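Local coordinates for KLLA0E08119p (PDB 3VA7), which probably carboxylates urea in an ATP- and biotin-dependent reaction, this chain being the urea carboxylase part of a longer urea-degrading enzyme, at residues E764-K769 and L809-D814; G787-L792 and A843-I848; D510-R515 and L653-S658; N660-I665 and N688-V693. All blocks are in the same frame, centred on the assembly; numbering follows the deposited sequence.

Contact 1 of 4, residues E764-K769 and L809-D814; sequences EAELWK and LELSDD. With NA (sodium ion), chain K.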
loop_
_atom_site.group_PDB
_atom_site.type_symbol
_atom_site.label_atom_id
_atom_site.label_comp_id
_atom_site.label_asym_id
_atom_site.label_seq_id
_atom_site.Cartn_x
_atom_site.Cartn_y
_atom_site.Cartn_z
ATOM N N GLU A 764 21.294 0.377 18.952
ATOM C CA GLU A 764 19.858 0.346 18.895
ATOM C C GLU A 764 19.263 1.563 19.596
ATOM O O GLU A 764 18.397 2.256 19.035
ATOM C CB GLU A 764 19.352 -0.919 19.564
ATOM C CG GLU A 764 17.847 -1.104 19.495
ATOM C CD GLU A 764 17.426 -2.468 19.998
ATOM O OE1 GLU A 764 16.215 -2.670 20.177
ATOM O OE2 GLU A 764 18.325 -3.335 20.244
ATOM N N ALA A 765 19.759 1.803 20.812
ATOM C CA ALA A 765 19.166 2.703 21.788
ATOM C C ALA A 765 19.627 4.108 21.515
ATOM O O ALA A 765 19.136 5.052 22.156
ATOM C CB ALA A 765 19.616 2.298 23.190
ATOM N N GLU A 766 20.601 4.238 20.620
ATOM C CA GLU A 766 21.015 5.541 20.123
ATOM C C GLU A 766 20.286 6.018 18.839
ATOM O O GLU A 766 20.328 7.208 18.503
ATOM C CB GLU A 766 22.534 5.611 19.959
ATOM C CG GLU A 766 23.236 5.428 21.267
ATOM C CD GLU A 766 23.443 6.749 21.955
ATOM O OE1 GLU A 766 24.217 7.549 21.392
ATOM O OE2 GLU A 766 22.835 6.993 23.012
ATOM N N LEU A 767 19.611 5.102 18.147
ATOM C CA LEU A 767 18.894 5.437 16.896
ATOM C C LEU A 767 17.880 6.573 17.046
ATOM O O LEU A 767 17.701 7.323 16.106
ATOM C CB LEU A 767 18.228 4.192 16.281
ATOM C CG LEU A 767 19.103 3.609 15.181
ATOM C CD1 LEU A 767 18.506 2.316 14.619
ATOM C CD2 LEU A 767 19.244 4.637 14.068
ATOM N N TRP A 768 17.232 6.698 18.213
ATOM C CA TRP A 768 16.291 7.780 18.448
ATOM C C TRP A 768 16.892 9.137 18.196
ATOM O O TRP A 768 16.194 10.019 17.800
ATOM C CB TRP A 768 15.736 7.767 19.859
ATOM C CG TRP A 768 16.617 8.488 20.894
ATOM C CD1 TRP A 768 17.587 7.924 21.684
ATOM C CD2 TRP A 768 16.591 9.890 21.233
ATOM N NE1 TRP A 768 18.173 8.890 22.490
ATOM C CE2 TRP A 768 17.579 10.099 22.242
ATOM C CE3 TRP A 768 15.836 10.986 20.784
ATOM C CZ2 TRP A 768 17.819 11.363 22.821
ATOM C CZ3 TRP A 768 16.086 12.240 21.337
ATOM C CH2 TRP A 768 17.078 12.415 22.355
ATOM N N LYS A 769 18.181 9.300 18.440
ATOM C CA LYS A 769 18.848 10.557 18.160
ATOM C C LYS A 769 18.757 10.853 16.688
ATOM O O LYS A 769 18.445 12.005 16.291
ATOM C CB LYS A 769 20.318 10.563 18.614
ATOM C CG LYS A 769 20.498 10.817 20.118
ATOM C CD LYS A 769 21.941 10.553 20.563
ATOM C CE LYS A 769 21.980 10.604 22.051
ATOM N NZ LYS A 769 23.162 9.913 22.633
ATOM N N LEU A 809 19.308 5.648 31.491
ATOM C CA LEU A 809 20.708 5.910 31.316
ATOM C C LEU A 809 20.936 6.548 29.975
ATOM O O LEU A 809 20.248 6.223 29.034
ATOM C CB LEU A 809 21.452 4.603 31.353
ATOM C CG LEU A 809 22.032 4.286 32.703
ATOM C CD1 LEU A 809 21.609 2.867 33.062
ATOM C CD2 LEU A 809 23.549 4.432 32.579
ATOM N N GLU A 810 21.911 7.449 29.903
ATOM C CA GLU A 810 22.228 8.162 28.687
ATOM C C GLU A 810 23.722 8.215 28.560
ATOM O O GLU A 810 24.440 8.037 29.548
ATOM C CB GLU A 810 21.662 9.581 28.674
ATOM C CG GLU A 810 20.162 9.666 28.386
ATOM C CD GLU A 810 19.710 11.080 28.004
ATOM O OE1 GLU A 810 19.761 11.974 28.915
ATOM O OE2 GLU A 810 19.287 11.275 26.812
ATOM N N LEU A 811 24.179 8.427 27.332
ATOM C CA LEU A 811 25.573 8.683 27.022
ATOM C C LEU A 811 26.241 9.581 28.081
ATOM O O LEU A 811 25.668 10.608 28.518
ATOM C CB LEU A 811 25.632 9.349 25.644
ATOM C CG LEU A 811 26.644 8.817 24.646
ATOM C CD1 LEU A 811 26.498 7.319 24.554
ATOM C CD2 LEU A 811 26.514 9.456 23.273
ATOM N N SER A 812 27.432 9.172 28.513
ATOM C CA SER A 812 28.282 10.000 29.380
ATOM C C SER A 812 29.702 9.508 29.209
ATOM O O SER A 812 29.897 8.342 28.851
ATOM C CB SER A 812 27.855 9.935 30.851
ATOM O OG SER A 812 27.987 8.618 31.355
ATOM N N ASP A 813 30.685 10.377 29.446
ATOM C CA ASP A 813 32.076 10.045 29.108
ATOM C C ASP A 813 32.602 8.703 29.580
ATOM O O ASP A 813 33.335 8.053 28.839
ATOM C CB ASP A 813 33.018 11.165 29.504
ATOM C CG ASP A 813 32.628 12.461 28.843
ATOM O OD1 ASP A 813 32.521 12.451 27.592
ATOM O OD2 ASP A 813 32.367 13.459 29.572
ATOM N N ASP A 814 32.205 8.278 30.781
ATOM C CA ASP A 814 32.665 6.993 31.320
ATOM C C ASP A 814 31.988 5.786 30.658
ATOM O O ASP A 814 32.331 4.628 30.930
ATOM C CB ASP A 814 32.513 6.940 32.852
ATOM C CG ASP A 814 31.121 7.357 33.325
ATOM O OD1 ASP A 814 30.879 8.602 33.416
ATOM O OD2 ASP A 814 30.292 6.438 33.628
HETATM NA NA NA K . 20.099 -4.382 22.018
HETATM O O HOH W 1 20.107 8.750 25.090
HETATM O O HOH W 2 17.429 -5.592 21.834
#

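Contact 2 of 4, residues G787-L792 and A843-I848; sequences GVARQL and AGDRYI. With NA (sodium ion), chain K.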
loop_
_atom_site.group_PDB
_atom_site.type_symbol
_atom_site.label_atom_id
_atom_site.label_comp_id
_atom_site.label_asym_id
_atom_site.label_seq_id
_atom_site.Cartn_x
_atom_site.Cartn_y
_atom_site.Cartn_z
ATOM N N GLY A 787 28.536 -4.096 25.500
ATOM C CA GLY A 787 27.871 -4.112 26.811
ATOM C C GLY A 787 27.238 -2.764 27.147
ATOM O O GLY A 787 26.080 -2.652 27.614
ATOM N N VAL A 788 27.999 -1.708 26.916
ATOM C CA VAL A 788 27.446 -0.375 27.157
ATOM C C VAL A 788 26.172 -0.179 26.318
ATOM O O VAL A 788 25.190 0.351 26.794
ATOM C CB VAL A 788 28.502 0.722 26.905
ATOM C CG1 VAL A 788 27.863 2.082 26.867
ATOM C CG2 VAL A 788 29.524 0.655 27.999
ATOM N N ALA A 789 26.207 -0.662 25.094
ATOM C CA ALA A 789 25.112 -0.538 24.187
ATOM C C ALA A 789 23.864 -1.256 24.717
ATOM O O ALA A 789 22.755 -0.752 24.584
ATOM C CB ALA A 789 25.541 -1.081 22.852
ATOM N N ARG A 790 24.048 -2.394 25.382
ATOM C CA ARG A 790 22.916 -3.149 26.003
ATOM C C ARG A 790 22.355 -2.426 27.199
ATOM O O ARG A 790 21.137 -2.439 27.438
ATOM C CB ARG A 790 23.339 -4.568 26.379
ATOM C CG ARG A 790 23.869 -5.348 25.154
ATOM C CD ARG A 790 22.705 -5.606 24.237
ATOM N NE ARG A 790 21.715 -6.273 25.076
ATOM C CZ ARG A 790 20.421 -6.376 24.825
ATOM N NH1 ARG A 790 19.902 -5.831 23.710
ATOM N NH2 ARG A 790 19.657 -7.015 25.719
ATOM N N GLN A 791 23.254 -1.764 27.931
ATOM C CA GLN A 791 22.893 -1.046 29.172
ATOM C C GLN A 791 21.907 0.061 28.844
ATOM O O GLN A 791 20.844 0.150 29.491
ATOM C CB GLN A 791 24.141 -0.460 29.878
ATOM C CG GLN A 791 24.848 -1.392 30.867
ATOM C CD GLN A 791 26.268 -0.917 31.229
ATOM O OE1 GLN A 791 27.235 -1.651 31.037
ATOM N NE2 GLN A 791 26.394 0.321 31.722
ATOM N N LEU A 792 22.257 0.888 27.847
ATOM C CA LEU A 792 21.387 1.975 27.432
ATOM C C LEU A 792 20.020 1.387 27.060
ATOM O O LEU A 792 18.970 1.829 27.529
ATOM C CB LEU A 792 22.011 2.706 26.257
ATOM C CG LEU A 792 23.299 3.494 26.506
ATOM C CD1 LEU A 792 24.092 3.796 25.233
ATOM C CD2 LEU A 792 22.981 4.792 27.210
ATOM N N ALA A 843 28.318 -6.235 13.962
ATOM C CA ALA A 843 27.512 -5.368 13.097
ATOM C C ALA A 843 26.309 -4.819 13.823
ATOM O O ALA A 843 25.163 -5.156 13.506
ATOM C CB ALA A 843 27.077 -6.135 11.823
ATOM N N GLY A 844 26.575 -3.984 14.799
ATOM C CA GLY A 844 25.521 -3.451 15.624
ATOM C C GLY A 844 25.322 -4.231 16.905
ATOM O O GLY A 844 25.641 -5.387 17.019
ATOM N N ASP A 845 24.861 -3.519 17.897
ATOM C CA ASP A 845 24.255 -4.012 19.123
ATOM C C ASP A 845 23.473 -5.398 18.941
ATOM O O ASP A 845 23.328 -6.179 19.876
ATOM C CB ASP A 845 23.317 -2.802 19.455
ATOM C CG ASP A 845 22.687 -2.902 20.763
ATOM O OD1 ASP A 845 23.085 -2.155 21.638
ATOM O OD2 ASP A 845 21.740 -3.705 20.987
ATOM N N ARG A 846 22.928 -5.651 17.740
ATOM C CA ARG A 846 21.911 -6.708 17.515
ATOM C C ARG A 846 22.312 -7.804 16.514
ATOM O O ARG A 846 21.503 -8.694 16.202
ATOM C CB ARG A 846 20.594 -6.112 16.979
ATOM C CG ARG A 846 19.641 -5.573 18.029
ATOM C CD ARG A 846 18.495 -4.835 17.436
ATOM N NE ARG A 846 18.959 -3.577 16.854
ATOM C CZ ARG A 846 18.161 -2.687 16.252
ATOM N NH1 ARG A 846 16.846 -2.911 16.161
ATOM N NH2 ARG A 846 18.675 -1.552 15.802
ATOM N N TYR A 847 23.532 -7.761 15.989
ATOM C CA TYR A 847 23.835 -8.715 14.956
ATOM C C TYR A 847 25.292 -8.942 14.813
ATOM O O TYR A 847 26.116 -8.040 15.082
ATOM C CB TYR A 847 23.500 -8.165 13.570
ATOM C CG TYR A 847 22.285 -7.322 13.347
ATOM C CD1 TYR A 847 22.218 -5.967 13.794
ATOM C CD2 TYR A 847 21.238 -7.852 12.609
ATOM C CE1 TYR A 847 21.120 -5.205 13.539
ATOM C CE2 TYR A 847 20.135 -7.095 12.311
ATOM C CZ TYR A 847 20.079 -5.779 12.753
ATOM O OH TYR A 847 18.939 -5.127 12.412
ATOM N N ILE A 848 25.573 -10.121 14.270
ATOM C CA ILE A 848 26.905 -10.519 13.883
ATOM C C ILE A 848 26.807 -10.835 12.397
ATOM O O ILE A 848 25.924 -11.567 11.970
ATOM C CB ILE A 848 27.365 -11.811 14.667
ATOM C CG1 ILE A 848 27.533 -11.533 16.200
ATOM C CG2 ILE A 848 28.597 -12.412 14.067
ATOM C CD1 ILE A 848 28.273 -12.727 17.022
HETATM NA NA NA K . 20.099 -4.382 22.018
HETATM O O HOH W 2 17.429 -5.592 21.834
#

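Contact 3 of 4, residues D510-R515 and L653-S658; sequences DSYSFR and LLPTLS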
loop_
_atom_site.group_PDB
_atom_site.type_symbol
_atom_site.label_atom_id
_atom_site.label_comp_id
_atom_site.label_asym_id
_atom_site.label_seq_id
_atom_site.Cartn_x
_atom_site.Cartn_y
_atom_site.Cartn_z
ATOM N N ASP A 510 12.084 7.795 16.033
ATOM C CA ASP A 510 12.663 8.027 17.358
ATOM C C ASP A 510 11.781 7.185 18.231
ATOM O O ASP A 510 10.673 7.604 18.609
ATOM C CB ASP A 510 12.649 9.531 17.753
ATOM C CG ASP A 510 12.603 9.799 19.322
ATOM O OD1 ASP A 510 12.426 10.987 19.752
ATOM O OD2 ASP A 510 12.729 8.851 20.134
ATOM N N SER A 511 12.259 5.991 18.555
ATOM C CA SER A 511 11.386 5.056 19.246
ATOM C C SER A 511 11.156 5.356 20.694
ATOM O O SER A 511 10.107 4.941 21.224
ATOM C CB SER A 511 11.755 3.579 19.043
ATOM O OG SER A 511 12.803 3.119 19.850
ATOM N N TYR A 512 12.065 6.090 21.332
ATOM C CA TYR A 512 11.901 6.420 22.784
ATOM C C TYR A 512 10.718 7.375 23.098
ATOM O O TYR A 512 9.804 7.040 23.898
ATOM C CB TYR A 512 13.235 6.885 23.434
ATOM C CG TYR A 512 13.182 6.853 24.939
ATOM C CD1 TYR A 512 12.898 5.672 25.620
ATOM C CD2 TYR A 512 13.338 8.014 25.685
ATOM C CE1 TYR A 512 12.798 5.647 26.987
ATOM C CE2 TYR A 512 13.222 7.998 27.069
ATOM C CZ TYR A 512 12.956 6.819 27.710
ATOM O OH TYR A 512 12.842 6.797 29.074
ATOM N N SER A 513 10.721 8.534 22.454
ATOM C CA SER A 513 9.616 9.466 22.548
ATOM C C SER A 513 8.306 8.794 22.191
ATOM O O SER A 513 7.254 9.073 22.818
ATOM C CB SER A 513 9.827 10.659 21.616
ATOM O OG SER A 513 11.114 11.292 21.710
ATOM N N PHE A 514 8.345 7.900 21.189
ATOM C CA PHE A 514 7.116 7.275 20.713
ATOM C C PHE A 514 6.527 6.492 21.883
ATOM O O PHE A 514 5.324 6.553 22.154
ATOM C CB PHE A 514 7.378 6.358 19.517
ATOM C CG PHE A 514 6.154 5.560 19.075
ATOM C CD1 PHE A 514 5.348 6.014 18.044
ATOM C CD2 PHE A 514 5.825 4.339 19.701
ATOM C CE1 PHE A 514 4.197 5.270 17.659
ATOM C CE2 PHE A 514 4.671 3.576 19.334
ATOM C CZ PHE A 514 3.857 4.046 18.290
ATOM N N ARG A 515 7.389 5.749 22.578
ATOM C CA ARG A 515 6.921 4.857 23.628
ATOM C C ARG A 515 6.594 5.640 24.883
ATOM O O ARG A 515 5.688 5.289 25.615
ATOM C CB ARG A 515 7.948 3.789 23.932
ATOM C CG ARG A 515 8.328 2.957 22.725
ATOM C CD ARG A 515 8.730 1.611 23.149
ATOM N NE ARG A 515 10.112 1.525 23.560
ATOM C CZ ARG A 515 10.568 0.636 24.463
ATOM N NH1 ARG A 515 9.740 -0.233 25.079
ATOM N NH2 ARG A 515 11.855 0.646 24.780
ATOM N N LEU A 653 12.976 10.530 33.173
ATOM C CA LEU A 653 12.814 9.612 32.058
ATOM C C LEU A 653 12.727 10.284 30.667
ATOM O O LEU A 653 12.745 9.579 29.635
ATOM C CB LEU A 653 11.567 8.745 32.268
ATOM C CG LEU A 653 11.452 7.952 33.567
ATOM C CD1 LEU A 653 10.353 6.884 33.444
ATOM C CD2 LEU A 653 12.822 7.348 33.994
ATOM N N LEU A 654 12.609 11.620 30.620
ATOM C CA LEU A 654 12.604 12.291 29.317
ATOM C C LEU A 654 13.989 12.226 28.682
ATOM O O LEU A 654 14.989 12.285 29.395
ATOM C CB LEU A 654 12.135 13.740 29.400
ATOM C CG LEU A 654 10.732 13.932 29.974
ATOM C CD1 LEU A 654 10.440 15.445 30.050
ATOM C CD2 LEU A 654 9.630 13.136 29.210
ATOM N N PRO A 655 14.044 12.059 27.349
ATOM C CA PRO A 655 15.319 12.057 26.659
ATOM C C PRO A 655 15.873 13.473 26.549
ATOM O O PRO A 655 15.097 14.432 26.506
ATOM C CB PRO A 655 14.959 11.527 25.264
ATOM C CG PRO A 655 13.513 11.805 25.110
ATOM C CD PRO A 655 12.952 11.613 26.470
ATOM N N THR A 656 17.192 13.585 26.502
ATOM C CA THR A 656 17.846 14.860 26.363
ATOM C C THR A 656 18.194 15.067 24.922
ATOM O O THR A 656 19.213 14.587 24.431
ATOM C CB THR A 656 19.175 14.971 27.174
ATOM O OG1 THR A 656 19.007 14.414 28.471
ATOM C CG2 THR A 656 19.567 16.414 27.324
ATOM N N LEU A 657 17.350 15.840 24.265
ATOM C CA LEU A 657 17.600 16.320 22.933
ATOM C C LEU A 657 18.699 17.360 22.955
ATOM O O LEU A 657 18.848 18.076 23.916
ATOM C CB LEU A 657 16.305 16.908 22.405
ATOM C CG LEU A 657 15.317 15.883 21.863
ATOM C CD1 LEU A 657 14.614 15.167 23.007
ATOM C CD2 LEU A 657 14.300 16.526 20.943
ATOM N N SER A 658 19.491 17.443 21.906
ATOM C CA SER A 658 20.460 18.528 21.773
ATOM C C SER A 658 19.836 19.898 21.842
ATOM O O SER A 658 18.635 20.093 21.611
ATOM C CB SER A 658 21.144 18.445 20.438
ATOM O OG SER A 658 22.075 19.488 20.316
#

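Contact 4 of 4, residues N660-I665 and N688-V693; sequences NKDWKI and NDKWKV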
loop_
_atom_site.group_PDB
_atom_site.type_symbol
_atom_site.label_atom_id
_atom_site.label_comp_id
_atom_site.label_asym_id
_atom_site.label_seq_id
_atom_site.Cartn_x
_atom_site.Cartn_y
_atom_site.Cartn_z
ATOM N N ASN A 660 21.496 22.792 20.476
ATOM C CA ASN A 660 22.308 23.628 19.623
ATOM C C ASN A 660 22.738 22.877 18.339
ATOM O O ASN A 660 23.855 23.079 17.815
ATOM C CB ASN A 660 23.561 24.059 20.435
ATOM C CG ASN A 660 24.429 22.865 20.871
ATOM O OD1 ASN A 660 23.921 21.866 21.411
ATOM N ND2 ASN A 660 25.728 22.955 20.610
ATOM N N LYS A 661 21.860 22.008 17.842
ATOM C CA LYS A 661 22.036 21.374 16.517
ATOM C C LYS A 661 23.340 20.593 16.478
ATOM O O LYS A 661 24.048 20.506 15.463
ATOM C CB LYS A 661 21.897 22.390 15.355
ATOM C CG LYS A 661 20.474 23.000 15.257
ATOM C CD LYS A 661 20.296 24.032 14.117
ATOM C CE LYS A 661 20.121 23.355 12.700
ATOM N NZ LYS A 661 18.712 22.885 12.450
ATOM N N ASP A 662 23.662 19.999 17.618
ATOM C CA ASP A 662 24.924 19.291 17.696
ATOM C C ASP A 662 24.784 18.124 18.661
ATOM O O ASP A 662 24.186 18.274 19.740
ATOM C CB ASP A 662 26.056 20.245 18.064
ATOM C CG ASP A 662 27.300 19.522 18.473
ATOM O OD1 ASP A 662 28.131 19.115 17.583
ATOM O OD2 ASP A 662 27.412 19.336 19.713
ATOM N N TRP A 663 25.316 16.965 18.262
ATOM C CA TRP A 663 24.932 15.731 18.937
ATOM C C TRP A 663 26.052 14.760 18.983
ATOM O O TRP A 663 26.836 14.685 18.026
ATOM C CB TRP A 663 23.882 15.024 18.110
ATOM C CG TRP A 663 22.623 15.707 17.798
ATOM C CD1 TRP A 663 22.392 16.606 16.789
ATOM C CD2 TRP A 663 21.370 15.469 18.446
ATOM N NE1 TRP A 663 21.034 16.979 16.802
ATOM C CE2 TRP A 663 20.396 16.283 17.801
ATOM C CE3 TRP A 663 20.968 14.628 19.489
ATOM C CZ2 TRP A 663 19.058 16.263 18.160
ATOM C CZ3 TRP A 663 19.620 14.627 19.874
ATOM C CH2 TRP A 663 18.680 15.432 19.208
ATOM N N LYS A 664 26.118 13.981 20.071
ATOM C CA LYS A 664 27.083 12.850 20.109
ATOM C C LYS A 664 26.244 11.622 19.988
ATOM O O LYS A 664 25.207 11.502 20.670
ATOM C CB LYS A 664 27.900 12.772 21.400
ATOM C CG LYS A 664 28.766 14.004 21.731
ATOM C CD LYS A 664 29.681 14.400 20.622
ATOM C CE LYS A 664 30.150 15.846 20.794
ATOM N NZ LYS A 664 31.221 16.194 19.820
ATOM N N ILE A 665 26.666 10.720 19.101
ATOM C CA ILE A 665 25.857 9.566 18.782
ATOM C C ILE A 665 26.647 8.290 18.926
ATOM O O ILE A 665 27.624 8.075 18.191
ATOM C CB ILE A 665 25.211 9.745 17.384
ATOM C CG1 ILE A 665 24.315 10.999 17.414
ATOM C CG2 ILE A 665 24.419 8.486 16.960
ATOM C CD1 ILE A 665 23.304 11.079 16.351
ATOM N N ASN A 688 36.959 11.194 14.800
ATOM C CA ASN A 688 37.456 12.488 15.256
ATOM C C ASN A 688 36.628 13.657 14.724
ATOM O O ASN A 688 36.249 14.523 15.512
ATOM C CB ASN A 688 38.935 12.701 14.921
ATOM C CG ASN A 688 39.889 11.742 15.676
ATOM O OD1 ASN A 688 39.498 11.001 16.612
ATOM N ND2 ASN A 688 41.168 11.755 15.255
ATOM N N ASP A 689 36.358 13.698 13.413
ATOM C CA ASP A 689 35.565 14.803 12.813
ATOM C C ASP A 689 34.045 14.766 13.035
ATOM O O ASP A 689 33.485 13.727 13.419
ATOM C CB ASP A 689 35.864 14.974 11.327
ATOM C CG ASP A 689 37.339 15.123 11.064
ATOM O OD1 ASP A 689 37.742 15.054 9.873
ATOM O OD2 ASP A 689 38.106 15.253 12.064
ATOM N N LYS A 690 33.418 15.926 12.832
ATOM C CA LYS A 690 31.993 16.053 12.924
ATOM C C LYS A 690 31.417 15.895 11.551
ATOM O O LYS A 690 32.081 16.154 10.552
ATOM C CB LYS A 690 31.586 17.401 13.513
ATOM C CG LYS A 690 32.116 17.576 14.882
ATOM C CD LYS A 690 31.126 18.143 15.823
ATOM C CE LYS A 690 31.852 19.060 16.842
ATOM N NZ LYS A 690 30.891 19.685 17.830
ATOM N N TRP A 691 30.176 15.438 11.520
ATOM C CA TRP A 691 29.452 15.179 10.288
ATOM C C TRP A 691 28.262 16.112 10.268
ATOM O O TRP A 691 27.600 16.289 11.300
ATOM C CB TRP A 691 28.941 13.735 10.278
ATOM C CG TRP A 691 30.041 12.730 10.085
ATOM C CD1 TRP A 691 30.754 12.044 11.073
ATOM C CD2 TRP A 691 30.580 12.310 8.835
ATOM N NE1 TRP A 691 31.683 11.227 10.484
ATOM C CE2 TRP A 691 31.608 11.369 9.119
ATOM C CE3 TRP A 691 30.293 12.626 7.508
ATOM C CZ2 TRP A 691 32.349 10.753 8.111
ATOM C CZ3 TRP A 691 31.039 12.035 6.503
ATOM C CH2 TRP A 691 32.054 11.100 6.806
ATOM N N LYS A 692 27.987 16.680 9.088
ATOM C CA LYS A 692 26.866 17.581 8.905
ATOM C C LYS A 692 25.706 16.836 8.214
ATOM O O LYS A 692 25.928 16.138 7.222
ATOM C CB LYS A 692 27.353 18.752 8.066
ATOM C CG LYS A 692 26.524 20.031 8.091
ATOM C CD LYS A 692 27.466 21.201 7.713
ATOM C CE LYS A 692 26.981 22.602 8.186
ATOM N NZ LYS A 692 26.464 22.741 9.611
ATOM N N VAL A 693 24.497 16.988 8.725
ATOM C CA VAL A 693 23.321 16.386 8.138
ATOM C C VAL A 693 22.856 17.074 6.826
ATOM O O VAL A 693 22.591 18.297 6.800
ATOM C CB VAL A 693 22.160 16.442 9.137
ATOM C CG1 VAL A 693 20.883 15.781 8.539
ATOM C CG2 VAL A 693 22.556 15.786 10.411
#

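Contact 1 of 4, residues E764-K769 and L809-D814
Glu766 and Leu811 mark the closest backbone approach, with CA atoms 8.8 Å apart, so the turn leading into helix 767-770 and the loop 809-814 meet through side chains alone. Leucine suits the loop side because its branched end can lie against an ion pair that is already closed on itself. Lys769 NZ donates to Glu766 OE1 at 2.9 Å, on the syn side and 21° out of the carboxylate plane, with a weaker bond to OE2. Leu811 CD2 covers this pair, 3.5 Å from Glu766 OE1 and 3.4 Å from Lys769 NZ, while CD1 lies about equally far from the two carboxylate oxygens. Glu766 bends at chi2 (-90°), which folds the carboxylate back to the lysine three residues on; its OE1 also accepts from Gly666 N, tying this corner to strand 662-669. A leucine in place of Glu766 would probably leave the buried Lys769 ammonium without its counter-charge and Gly666 N without this acceptor.

All this belongs to the carboxyltransferase part of the enzyme, where the turn follows strand 756-762 and begins with Glu764, whose OE2 lies 2.7 Å from the bound sodium ion. Trp768 and Glu810 are bridged by a water: Trp768 NE1 gives its N-H to the water in the plane of the indole, and the water donates to Glu810 OE2, at 3.2 Å in each case. The CG methylene of Lys769 lies over one face of that indole. The other carboxylate oxygen, Glu810 OE1, is taken up by Thr656 OG1, which holds the glutamate in place beside the water.

Contact 2 of 4, residues G787-L792 and A843-I848
Asp845 lays its carboxylate against the start of helix 786-802, with OD2 beside Arg790 and OD1 modelled against Ala789 CB, closer than is normal and so doubtful in detail. Alanine fits there because it is small where the backbones run close, the CA atoms of Ala789 and Asp845 being 6.2 Å apart. The aspartate gets there with CG anti to its N (chi1 -172°), which sends the carboxylate out from the type I beta turn Gly844-Tyr847 toward the helix. Gly844 takes backbone angles in that turn at which a CB would collide with the carbonyl oxygen of Ala843, so glycine is the natural residue.

Between the two segments sits the sodium ion, with Asp845 OD2 modelled at 2.0 Å. Arg790 bends at chi2 (-69°) and again at chi3, curling back so that NH1 is placed 2.2 Å from the ion; a guanidinium is an unusual neighbour for a cation, and both short distances should be read with caution. Asp845 OD2 lies near the guanidinium plane, at its edge and 3.9 Å from NH1, with the two flat groups turned 56° apart. Water 2, itself 2.9 Å from the sodium, accepts from Arg790 NH1. With Glu764 the residues complete a three-residue sodium site, set where helix 786-802 meets the hairpin of strands 838-842 and 847-852 in the carboxyltransferase part.

Contact 3 of 4, residues D510-R515 and L653-S658
One hydrogen bond crosses this contact: Tyr512 OH donates to the backbone carbonyl Leu653 O at 2.8 Å. The donor lies in the carbonyl plane, on a lone pair, with a C=O...OH angle of 136°. Tyrosine is apt here because a long flat side chain can span from the helix to the loop and end in a donor, satisfying a main-chain oxygen that no regular strand pairing serves. Its chi1 of -164° places the ring beside the backbone carbonyl carbon and aims it at residues 653-655.

The apolar part is an edge-on packing. Pro655 sets its ring against the rim of the tyrosine, with Pro655 CD 3.7 Å from Tyr512 CE2 and CG nearly as close to CD2, and Pro655 CG also comes within 4.2 Å of Ser513 OG. A proline keeps the loop stiff, offers methylenes and has no N-H that would need an acceptor. These segments belong to subdomains A and B of the carboxyltransferase, where the start of helix 511-520 is covered by the loop that leads to strand 662-669; residues Gln796 and Ser799 of helix 786-802 pack on the tyrosine too. A phenylalanine in place of Tyr512 would probably keep much of the proline packing but leave Leu653 O without this donor.

A capping bond belongs to the helix itself. Asp510 occupies the N-cap, and its OD2 accepts from Ser513 N at 3.1 Å, approached from above the carboxylate plane with an N-H...O angle of 157°. A short acidic side chain suits this place, since the first turn of a helix has N-H groups that lack backbone acceptors.

Contact 4 of 4, residues N660-I665 and N688-V693
Lys690 crosses Asp662 at about a right angle, and its ammonium meets the carboxylate from above rather than in its plane. Lys690 NZ donates to Asp662 OD1 at 2.8 Å, 43° out of the carboxylate plane, making a salt bridge between backbones whose CA atoms stay 9.1 Å apart. The length of lysine is what spans that gap, and the chain bends at chi2 (-136°) and chi3 to bring NZ over the oxygen; Asp662, with CG anti to its N, turns its short acid outward to meet it. The same OD1 also accepts from Thr778 OG1, which helps hold the carboxylate in place.

Lys664, two residues on along the strand, slants across Lys690 with its NZ 4.0 Å from the other NZ. The nearby carboxylate probably offsets this gathering of positive charge, and Lys664 NZ has its own acceptor in Gln780 OE1.

The reason the side chains must reach is the strand between them: strand 778-783 pairs with both 662-669 and 691-698 in the mixed seven-stranded sheet of the carboxyltransferase. The salt bridge thus passes over that middle strand at the protein surface, while Trp663 leans on Lys769 of helix 767-770 and Trp691 on Ile779.

How the contacts relate
All four contacts lie on one side of the chain's centre, within the carboxyltransferase part of the protein. Along the chain contacts 3 and 4 close in turn before the rest begin, whereas the segments of contacts 1 and 2 alternate. Contact 1 is the hub: its centre is about 11 Å from those of contacts 2 and 3 and about 14 Å from that of contact 4, and it touches each. It meets contact 2 at the shared sodium ion, contact 3 through Trp768 and contact 4 along strand 662-669. Together the four contacts join helices 511-520, 767-770 and 786-802, strand 662-669 and the hairpin of strands 838-842 and 847-852, with the sodium ion at one end.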